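Local coordinates for protein synaptotagmin-1 (Arabidopsis thaliana, PDB 7AS6) that helps maintain plasma membrane integrity during freezing and osmotic stress, here represented by its cytoplasmic C2A domain, a beta-sandwich that probably binds phospholipids, at residues I9-V14 / L137-T142; D30-I35 / S77-E82; D103-F108 / E133-Y138. One frame throughout, in Å; residues are numbered along the deposited sequence.

Contact 1 of 3, residues I9-V14 / L137-T142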
loop_
_atom_site.group_PDB
_atom_site.type_symbol
_atom_site.label_atom_id
_atom_site.label_comp_id
_atom_site.label_asym_id
_atom_site.label_seq_id
_atom_site.Cartn_x
_atom_site.Cartn_y
_atom_site.Cartn_z
ATOM N N ILE A 9 -0.760 13.948 10.094
ATOM C CA ILE A 9 0.121 13.019 9.406
ATOM C C ILE A 9 -0.416 11.616 9.628
ATOM O O ILE A 9 -0.753 11.244 10.757
ATOM C CB ILE A 9 1.570 13.144 9.907
ATOM C CG1 ILE A 9 2.117 14.531 9.570
ATOM C CG2 ILE A 9 2.442 12.070 9.286
ATOM C CD1 ILE A 9 3.428 14.833 10.245
ATOM N N VAL A 10 -0.528 10.845 8.554
ATOM C CA VAL A 10 -0.952 9.456 8.646
ATOM C C VAL A 10 0.275 8.568 8.494
ATOM O O VAL A 10 1.080 8.751 7.571
ATOM C CB VAL A 10 -2.043 9.131 7.613
ATOM C CG1 VAL A 10 -1.576 9.445 6.202
ATOM C CG2 VAL A 10 -2.463 7.687 7.741
ATOM N N HIS A 11 0.445 7.637 9.427
ATOM C CA HIS A 11 1.520 6.656 9.381
ATOM C C HIS A 11 0.949 5.380 8.783
ATOM O O HIS A 11 -0.012 4.821 9.322
ATOM C CB HIS A 11 2.097 6.398 10.774
ATOM C CG HIS A 11 2.702 7.612 11.414
ATOM N ND1 HIS A 11 4.058 7.861 11.414
ATOM C CD2 HIS A 11 2.133 8.651 12.072
ATOM C CE1 HIS A 11 4.299 8.996 12.046
ATOM N NE2 HIS A 11 3.146 9.498 12.449
ATOM N N VAL A 12 1.515 4.956 7.647
ATOM C CA VAL A 12 1.051 3.806 6.869
ATOM C C VAL A 12 2.098 2.715 6.990
ATOM O O VAL A 12 3.255 2.900 6.592
ATOM C CB VAL A 12 0.834 4.156 5.389
ATOM C CG1 VAL A 12 0.249 2.955 4.652
ATOM C CG2 VAL A 12 -0.063 5.362 5.246
ATOM N N LYS A 13 1.710 1.588 7.541
ATOM C CA LYS A 13 2.610 0.459 7.632
ATOM C C LYS A 13 2.133 -0.556 6.613
ATOM O O LYS A 13 0.951 -0.922 6.607
ATOM C CB LYS A 13 2.630 -0.136 9.042
ATOM C CG LYS A 13 3.761 -1.154 9.249
ATOM C CD LYS A 13 3.686 -1.797 10.627
ATOM C CE LYS A 13 5.061 -1.958 11.250
ATOM N NZ LYS A 13 4.928 -2.337 12.692
ATOM N N VAL A 14 3.030 -0.969 5.722
ATOM C CA VAL A 14 2.771 -2.115 4.862
ATOM C C VAL A 14 3.287 -3.345 5.595
ATOM O O VAL A 14 4.500 -3.531 5.755
ATOM C CB VAL A 14 3.427 -1.965 3.484
ATOM C CG1 VAL A 14 3.141 -3.210 2.637
ATOM C CG2 VAL A 14 2.893 -0.720 2.790
ATOM N N LEU A 137 -2.006 4.839 11.249
ATOM C CA LEU A 137 -2.028 5.582 12.505
ATOM C C LEU A 137 -2.103 7.061 12.158
ATOM O O LEU A 137 -1.163 7.613 11.581
ATOM C CB LEU A 137 -0.803 5.280 13.369
ATOM C CG LEU A 137 -0.689 6.163 14.615
ATOM C CD1 LEU A 137 -1.880 5.947 15.540
ATOM C CD2 LEU A 137 0.618 5.916 15.349
ATOM N N TYR A 138 -3.215 7.706 12.504
ATOM C CA TYR A 138 -3.405 9.110 12.178
ATOM C C TYR A 138 -3.021 9.962 13.379
ATOM O O TYR A 138 -3.592 9.813 14.465
ATOM C CB TYR A 138 -4.844 9.388 11.756
ATOM C CG TYR A 138 -5.074 10.837 11.422
ATOM C CD1 TYR A 138 -4.250 11.487 10.513
ATOM C CD2 TYR A 138 -6.107 11.561 12.013
ATOM C CE1 TYR A 138 -4.445 12.811 10.199
ATOM C CE2 TYR A 138 -6.309 12.898 11.708
ATOM C CZ TYR A 138 -5.465 13.516 10.799
ATOM O OH TYR A 138 -5.640 14.840 10.467
ATOM N N LYS A 139 -2.046 10.845 13.186
ATOM C CA LYS A 139 -1.651 11.794 14.218
ATOM C C LYS A 139 -2.057 13.183 13.758
ATOM O O LYS A 139 -1.356 13.798 12.939
ATOM C CB LYS A 139 -0.147 11.726 14.486
ATOM C CG LYS A 139 0.308 10.371 14.998
ATOM C CD LYS A 139 -0.410 9.986 16.294
ATOM C CE LYS A 139 0.435 10.313 17.516
ATOM N NZ LYS A 139 -0.186 9.819 18.779
ATOM N N PRO A 140 -3.195 13.700 14.211
ATOM C CA PRO A 140 -3.575 15.072 13.868
ATOM C C PRO A 140 -2.755 16.073 14.664
ATOM O O PRO A 140 -2.229 15.763 15.736
ATOM C CB PRO A 140 -5.054 15.127 14.264
ATOM C CG PRO A 140 -5.148 14.154 15.407
ATOM C CD PRO A 140 -4.182 13.047 15.092
ATOM N N PHE A 141 -2.633 17.281 14.112
ATOM C CA PHE A 141 -1.911 18.354 14.786
ATOM C C PHE A 141 -2.811 19.025 15.815
ATOM O O PHE A 141 -4.036 18.982 15.705
ATOM C CB PHE A 141 -1.418 19.394 13.782
ATOM C CG PHE A 141 -0.545 18.832 12.693
ATOM C CD1 PHE A 141 0.394 17.853 12.966
ATOM C CD2 PHE A 141 -0.662 19.294 11.395
ATOM C CE1 PHE A 141 1.193 17.342 11.964
ATOM C CE2 PHE A 141 0.134 18.791 10.394
ATOM C CZ PHE A 141 1.064 17.814 10.676
ATOM N N THR A 142 -2.194 19.661 16.812
ATOM C CA THR A 142 -2.925 20.239 17.935
ATOM C C THR A 142 -3.062 21.760 17.784
ATOM O O THR A 142 -2.653 22.353 16.783
ATOM C CB THR A 142 -2.246 19.867 19.261
ATOM O OG1 THR A 142 -3.003 20.389 20.362
ATOM C CG2 THR A 142 -0.826 20.417 19.323
#

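Contact 2 of 3, residues D30-I35 / S77-E82. With CD (cadmium ion), chain B.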
loop_
_atom_site.group_PDB
_atom_site.type_symbol
_atom_site.label_atom_id
_atom_site.label_comp_id
_atom_site.label_asym_id
_atom_site.label_seq_id
_atom_site.Cartn_x
_atom_site.Cartn_y
_atom_site.Cartn_z
ATOM N N ASP A 30 8.497 -11.385 -7.229
ATOM C CA ASP A 30 9.420 -10.547 -6.474
ATOM C C ASP A 30 8.671 -9.275 -6.140
ATOM O O ASP A 30 8.823 -8.260 -6.831
ATOM C CB ASP A 30 10.693 -10.276 -7.280
ATOM C CG ASP A 30 11.325 -11.554 -7.811
ATOM O OD1 ASP A 30 11.872 -12.355 -7.036
ATOM O OD2 ASP A 30 11.301 -11.786 -9.024
ATOM N N PRO A 31 7.830 -9.293 -5.103
ATOM C CA PRO A 31 6.900 -8.185 -4.902
ATOM C C PRO A 31 7.495 -6.997 -4.172
ATOM O O PRO A 31 8.322 -7.123 -3.261
ATOM C CB PRO A 31 5.773 -8.814 -4.073
ATOM C CG PRO A 31 6.399 -9.975 -3.386
ATOM C CD PRO A 31 7.398 -10.501 -4.370
ATOM N N PHE A 32 7.038 -5.824 -4.605
ATOM C CA PHE A 32 7.129 -4.585 -3.853
ATOM C C PHE A 32 5.788 -3.854 -3.961
ATOM O O PHE A 32 4.956 -4.177 -4.812
ATOM C CB PHE A 32 8.288 -3.729 -4.367
ATOM C CG PHE A 32 8.130 -3.255 -5.784
ATOM C CD1 PHE A 32 8.475 -4.078 -6.857
ATOM C CD2 PHE A 32 7.685 -1.968 -6.045
ATOM C CE1 PHE A 32 8.355 -3.623 -8.158
ATOM C CE2 PHE A 32 7.555 -1.512 -7.334
ATOM C CZ PHE A 32 7.903 -2.331 -8.396
ATOM N N VAL A 33 5.560 -2.871 -3.082
ATOM C CA VAL A 33 4.295 -2.132 -3.056
ATOM C C VAL A 33 4.552 -0.656 -3.350
ATOM O O VAL A 33 5.471 -0.058 -2.780
ATOM C CB VAL A 33 3.578 -2.299 -1.697
ATOM C CG1 VAL A 33 2.202 -1.644 -1.714
ATOM C CG2 VAL A 33 3.457 -3.778 -1.343
ATOM N N LYS A 34 3.741 -0.062 -4.233
ATOM C CA LYS A 34 3.697 1.393 -4.384
ATOM C C LYS A 34 2.496 1.950 -3.620
ATOM O O LYS A 34 1.401 1.376 -3.647
ATOM C CB LYS A 34 3.628 1.820 -5.863
ATOM C CG LYS A 34 4.911 1.533 -6.656
ATOM C CD LYS A 34 4.867 2.143 -8.071
ATOM C CE LYS A 34 6.102 1.749 -8.904
ATOM N NZ LYS A 34 6.036 2.182 -10.343
ATOM N N ILE A 35 2.703 3.055 -2.910
ATOM C CA ILE A 35 1.636 3.684 -2.125
ATOM C C ILE A 35 1.527 5.126 -2.576
ATOM O O ILE A 35 2.529 5.852 -2.604
ATOM C CB ILE A 35 1.882 3.619 -0.608
ATOM C CG1 ILE A 35 2.047 2.184 -0.115
ATOM C CG2 ILE A 35 0.734 4.305 0.142
ATOM C CD1 ILE A 35 3.500 1.732 -0.048
ATOM N N SER A 77 -0.492 -0.545 -4.669
ATOM C CA SER A 77 -0.338 -1.342 -5.879
ATOM C C SER A 77 0.825 -2.290 -5.685
ATOM O O SER A 77 1.938 -1.859 -5.366
ATOM C CB SER A 77 -0.125 -0.451 -7.088
ATOM O OG SER A 77 -1.247 0.392 -7.249
ATOM N N VAL A 78 0.567 -3.568 -5.844
ATOM C CA VAL A 78 1.613 -4.563 -5.730
ATOM C C VAL A 78 2.158 -4.849 -7.125
ATOM O O VAL A 78 1.397 -5.154 -8.052
ATOM C CB VAL A 78 1.085 -5.836 -5.057
ATOM C CG1 VAL A 78 2.218 -6.826 -4.880
ATOM C CG2 VAL A 78 0.441 -5.487 -3.697
ATOM N N TYR A 79 3.469 -4.688 -7.287
ATOM C CA TYR A 79 4.173 -4.922 -8.538
ATOM C C TYR A 79 5.144 -6.070 -8.356
ATOM O O TYR A 79 5.597 -6.355 -7.250
ATOM C CB TYR A 79 4.986 -3.699 -8.980
ATOM C CG TYR A 79 4.177 -2.550 -9.494
ATOM C CD1 TYR A 79 4.032 -2.348 -10.851
ATOM C CD2 TYR A 79 3.560 -1.661 -8.630
ATOM C CE1 TYR A 79 3.297 -1.296 -11.340
ATOM C CE2 TYR A 79 2.815 -0.597 -9.117
ATOM C CZ TYR A 79 2.696 -0.422 -10.477
ATOM O OH TYR A 79 1.962 0.625 -10.991
ATOM N N ASP A 80 5.483 -6.709 -9.464
ATOM C CA ASP A 80 6.575 -7.664 -9.516
ATOM C C ASP A 80 7.827 -6.984 -10.038
ATOM O O ASP A 80 7.808 -6.365 -11.110
ATOM C CB ASP A 80 6.251 -8.831 -10.442
ATOM C CG ASP A 80 7.454 -9.713 -10.680
ATOM O OD1 ASP A 80 7.732 -10.522 -9.778
ATOM O OD2 ASP A 80 8.147 -9.590 -11.733
ATOM N N TRP A 81 8.925 -7.154 -9.333
ATOM C CA TRP A 81 10.194 -6.639 -9.836
ATOM C C TRP A 81 10.836 -7.595 -10.834
ATOM O O TRP A 81 10.793 -8.811 -10.673
ATOM C CB TRP A 81 11.135 -6.405 -8.663
ATOM C CG TRP A 81 12.567 -6.093 -9.005
ATOM C CD1 TRP A 81 13.105 -4.858 -9.203
ATOM C CD2 TRP A 81 13.655 -7.021 -9.077
ATOM N NE1 TRP A 81 14.457 -4.960 -9.419
ATOM C CE2 TRP A 81 14.822 -6.278 -9.330
ATOM C CE3 TRP A 81 13.759 -8.406 -8.940
ATOM C CZ2 TRP A 81 16.073 -6.872 -9.463
ATOM C CZ3 TRP A 81 15.004 -9.000 -9.078
ATOM C CH2 TRP A 81 16.144 -8.235 -9.343
ATOM N N GLU A 82 11.444 -7.038 -11.876
ATOM C CA GLU A 82 12.398 -7.757 -12.700
ATOM C C GLU A 82 13.546 -6.807 -12.958
ATOM O O GLU A 82 13.346 -5.595 -13.008
ATOM C CB GLU A 82 11.802 -8.217 -14.045
ATOM C CG GLU A 82 10.903 -9.424 -13.937
ATOM C CD GLU A 82 11.673 -10.655 -13.538
ATOM O OE1 GLU A 82 12.846 -10.781 -13.933
ATOM O OE2 GLU A 82 11.111 -11.510 -12.837
HETATM CD CD CD B . 9.899 -11.056 -10.879
#

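Contact 3 of 3, residues D103-F108 / E133-Y138. With NI (nickel (II) ion), chain D.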
loop_
_atom_site.group_PDB
_atom_site.type_symbol
_atom_site.label_atom_id
_atom_site.label_comp_id
_atom_site.label_asym_id
_atom_site.label_seq_id
_atom_site.Cartn_x
_atom_site.Cartn_y
_atom_site.Cartn_z
ATOM N N ASP A 103 -4.858 8.466 16.832
ATOM C CA ASP A 103 -4.124 7.868 17.955
ATOM C C ASP A 103 -4.495 6.400 18.203
ATOM O O ASP A 103 -4.483 5.938 19.346
ATOM C CB ASP A 103 -4.339 8.674 19.245
ATOM C CG ASP A 103 -3.766 10.077 19.167
ATOM O OD1 ASP A 103 -2.730 10.265 18.491
ATOM O OD2 ASP A 103 -4.349 10.989 19.794
ATOM N N GLU A 104 -4.852 5.654 17.160
ATOM C CA GLU A 104 -5.101 4.214 17.248
ATOM C C GLU A 104 -4.440 3.543 16.050
ATOM O O GLU A 104 -4.621 3.994 14.917
ATOM C CB GLU A 104 -6.606 3.866 17.229
ATOM C CG GLU A 104 -7.390 3.816 18.574
ATOM C CD GLU A 104 -8.790 3.179 18.391
ATOM O OE1 GLU A 104 -9.037 2.595 17.309
ATOM O OE2 GLU A 104 -9.645 3.256 19.304
ATOM N N HIS A 105 -3.691 2.473 16.290
ATOM C CA HIS A 105 -3.290 1.601 15.193
ATOM C C HIS A 105 -4.513 0.838 14.712
ATOM O O HIS A 105 -5.148 0.115 15.489
ATOM C CB HIS A 105 -2.203 0.634 15.641
ATOM C CG HIS A 105 -1.043 1.306 16.297
ATOM N ND1 HIS A 105 0.065 1.733 15.596
ATOM C CD2 HIS A 105 -0.821 1.635 17.592
ATOM C CE1 HIS A 105 0.917 2.301 16.432
ATOM N NE2 HIS A 105 0.403 2.253 17.648
ATOM N N LYS A 106 -4.871 1.018 13.448
ATOM C CA LYS A 106 -6.003 0.312 12.868
ATOM C C LYS A 106 -5.510 -0.484 11.668
ATOM O O LYS A 106 -4.932 0.084 10.735
ATOM C CB LYS A 106 -7.122 1.277 12.473
ATOM C CG LYS A 106 -8.427 0.581 12.068
ATOM C CD LYS A 106 -9.627 1.531 12.143
ATOM C CE LYS A 106 -10.859 0.926 11.473
ATOM N NZ LYS A 106 -11.932 1.935 11.204
ATOM N N ALA A 107 -5.739 -1.792 11.700
ATOM C CA ALA A 107 -5.269 -2.705 10.677
ATOM C C ALA A 107 -6.384 -2.976 9.680
ATOM O O ALA A 107 -7.556 -3.040 10.055
ATOM C CB ALA A 107 -4.798 -4.015 11.306
ATOM N N PHE A 108 -6.009 -3.120 8.407
ATOM C CA PHE A 108 -6.941 -3.400 7.326
ATOM C C PHE A 108 -6.388 -4.525 6.473
ATOM O O PHE A 108 -5.173 -4.651 6.299
ATOM C CB PHE A 108 -7.179 -2.168 6.427
ATOM C CG PHE A 108 -7.614 -0.939 7.175
ATOM C CD1 PHE A 108 -8.960 -0.661 7.358
ATOM C CD2 PHE A 108 -6.676 -0.061 7.697
ATOM C CE1 PHE A 108 -9.368 0.473 8.056
ATOM C CE2 PHE A 108 -7.077 1.079 8.394
ATOM C CZ PHE A 108 -8.423 1.342 8.573
ATOM N N GLU A 133 -2.069 -6.664 3.733
ATOM C CA GLU A 133 -2.386 -6.236 5.100
ATOM C C GLU A 133 -1.580 -4.993 5.445
ATOM O O GLU A 133 -0.352 -4.979 5.287
ATOM C CB GLU A 133 -2.115 -7.350 6.111
ATOM C CG GLU A 133 -2.906 -8.614 5.773
ATOM C CD GLU A 133 -2.904 -9.653 6.875
ATOM O OE1 GLU A 133 -2.202 -9.452 7.889
ATOM O OE2 GLU A 133 -3.623 -10.673 6.729
ATOM N N VAL A 134 -2.276 -3.940 5.880
ATOM C CA VAL A 134 -1.666 -2.647 6.164
ATOM C C VAL A 134 -2.219 -2.119 7.488
ATOM O O VAL A 134 -3.208 -2.627 8.023
ATOM C CB VAL A 134 -1.916 -1.619 5.040
ATOM C CG1 VAL A 134 -1.590 -2.203 3.666
ATOM C CG2 VAL A 134 -3.346 -1.155 5.076
ATOM N N GLU A 135 -1.570 -1.080 8.016
ATOM C CA GLU A 135 -2.028 -0.380 9.214
ATOM C C GLU A 135 -1.943 1.116 8.990
ATOM O O GLU A 135 -1.062 1.603 8.276
ATOM C CB GLU A 135 -1.193 -0.672 10.452
ATOM C CG GLU A 135 -1.303 -2.050 11.036
ATOM C CD GLU A 135 -0.395 -2.176 12.245
ATOM O OE1 GLU A 135 -0.060 -1.113 12.833
ATOM O OE2 GLU A 135 0.005 -3.320 12.582
ATOM N N LEU A 136 -2.844 1.841 9.625
ATOM C CA LEU A 136 -2.825 3.290 9.585
ATOM C C LEU A 136 -2.819 3.815 11.007
ATOM O O LEU A 136 -3.526 3.290 11.872
ATOM C CB LEU A 136 -4.031 3.849 8.834
ATOM C CG LEU A 136 -4.319 3.365 7.418
ATOM C CD1 LEU A 136 -5.497 4.143 6.866
ATOM C CD2 LEU A 136 -3.108 3.505 6.513
ATOM N N LEU A 137 -2.006 4.839 11.249
ATOM C CA LEU A 137 -2.028 5.582 12.505
ATOM C C LEU A 137 -2.103 7.061 12.158
ATOM O O LEU A 137 -1.163 7.613 11.581
ATOM C CB LEU A 137 -0.803 5.280 13.369
ATOM C CG LEU A 137 -0.689 6.163 14.615
ATOM C CD1 LEU A 137 -1.880 5.947 15.540
ATOM C CD2 LEU A 137 0.618 5.916 15.349
ATOM N N TYR A 138 -3.215 7.706 12.504
ATOM C CA TYR A 138 -3.405 9.110 12.178
ATOM C C TYR A 138 -3.021 9.962 13.379
ATOM O O TYR A 138 -3.592 9.813 14.465
ATOM C CB TYR A 138 -4.844 9.388 11.756
ATOM C CG TYR A 138 -5.074 10.837 11.422
ATOM C CD1 TYR A 138 -4.250 11.487 10.513
ATOM C CD2 TYR A 138 -6.107 11.561 12.013
ATOM C CE1 TYR A 138 -4.445 12.811 10.199
ATOM C CE2 TYR A 138 -6.309 12.898 11.708
ATOM C CZ TYR A 138 -5.465 13.516 10.799
ATOM O OH TYR A 138 -5.640 14.840 10.467
HETATM NI NI NI D . 1.523 3.205 19.653
HETATM O O HOH W 1 -5.647 5.522 12.638
#

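Contact 1 of 3, residues I9-V14 / L137-T142
I9 to H11 pair with L137 to K139 as antiparallel neighbours, the strand axes 4.5 Å apart at closest and running at 164° to each other, and so join the first and last strands of the chain, neighbours at the middle of one sheet of the C2 beta-sandwich. Two hydrogen-bonded pairs flank a non-hydrogen-bonded one: I9 N to K139 O and its reciprocal close one ring, H11 N to L137 O (2.7 Å) and its reciprocal the other, while V10 and Y138 sit between them with CA atoms 4.3 Å apart. The side chains of these last two turn to the buried face, where V10 also packs on F64 and M100. There the CD1 corner of the Y138 ring lies 3.5 Å from I9 O, and P140 N stands over the centre of one ring face. I9, H11, L137 and K139 occupy the other face. The H11 ring presents CD2 to L137 O at its edge, and K139 CG lies 3.9 Å from H11 CD2 before the lysine chain bends at chi2 and chi3; its NZ is held by D103. Past the last paired residues, F141 packs against I9, its CZ 3.6 Å from I9 CG1, with I9 CD1 at the ring edge.

Contact 2 of 3, residues D30-I35 / S77-E82
D30 and D80 meet at a cadmium ion in the metal-binding loops at the tip of the C2 beta-sandwich. D30 OD2 binds it at 2.4 Å, D80 grips it with both carboxylate oxygens, and W81 O and E82 OE2 also bind; D24 adds its carboxylate. The aspartates and E82 match the calcium ligands predicted by similarity, so cadmium probably occupies a calcium position. In the second shell, D30 N donates to D80 OD1 (2.8 Å, 161° at the hydrogen), nearly along the C-O axis, so one oxygen serves both metal and backbone. W81 N bonds to D30 O, tying together the two segments that carry the ligands, and D30 OD1 is held by K52 N. Farther out, antiparallel strands 31-35 and 77-80 supply the scaffold, with F32-Y79 and K34-S77 as hydrogen-bonded pairs. F32, Y79 and K34 pack in succession. F32 CG, set between backbone N and carbonyl carbon (chi1 64°), directs the ring toward Y79, whose CB meets one face in a CH-pi contact, 3.7 Å from the centroid. The F32 and Y79 planes are only 15° apart but slid so far that the rings barely overlap. Extended K34 crosses Y79 obliquely, its NZ over the ring face, 4.5 Å from the centroid, as a cation-pi partner.

Contact 3 of 3, residues D103-F108 / E133-Y138
K106 and F108 face L136 and V134 as hydrogen-bonded antiparallel pairs, placing strand 106-108 beside strand 133-138 in the C2 beta-sandwich. The backbone bonds come first: K106 and L136 exchange two, F108 and V134 another two, and beyond the regular pairing D103 N donates to Y138 O at 3.0 Å. That pairing lapses at E104, where a water lies 2.9 Å from E104 O, probably donating to it, and accepts a long bond from Y138 N (3.3 Å). Apolar contacts lie on the inward side. F108 CG stands anti to its carbonyl carbon (chi1 -54°); the ring crosses L136 at about a right angle, bringing CE2 to 3.7 Å from L136 CG, and F108 CB touches V134 CG2. On the opposite face A107 CB rests 4.0 Å from E135 CG. Separately, L137 CD1 packs on the E104 backbone, 3.4 Å from its N. The metal-bound residue is H105, whose NE2 binds a nickel ion at 2.5 Å; E135 OE1 makes a loose van der Waals approach to H105 CB (3.9 Å). The chemistry thus differs by face: F108, V134 and L136 pack inward against L95, while K106 leaves that side to reach E99 O, and the A107-E135 face is mixed, apolar carbons lying beside a carboxylate and a nickel-binding imidazole.

Contacts 1 and 3 share strand 131-140, which lies between strands 8-18 and 106-111 in one sheet; their centres are about 8 Å apart. The K139-D103 salt bridge joins them directly, at 2.6 Å from K139 NZ to D103 OD1. Contact 2 belongs to the opposing sheet, on the other side of the chain's centre, its own centre about 23 Å from that of contact 1. Those two still touch through the core: V14 CG2 lies 3.8 Å from I35 CD1. Contact 2 has no exposed residue among those that touch, and it combines a cadmium site built from carboxylates and a carbonyl with CH-pi and cation-pi contacts. Contacts 1 and 3 are only partly buried: mainly apolar on the inner face, mixed on the outer one, where L137 and I9 sit beside histidine and charged groups.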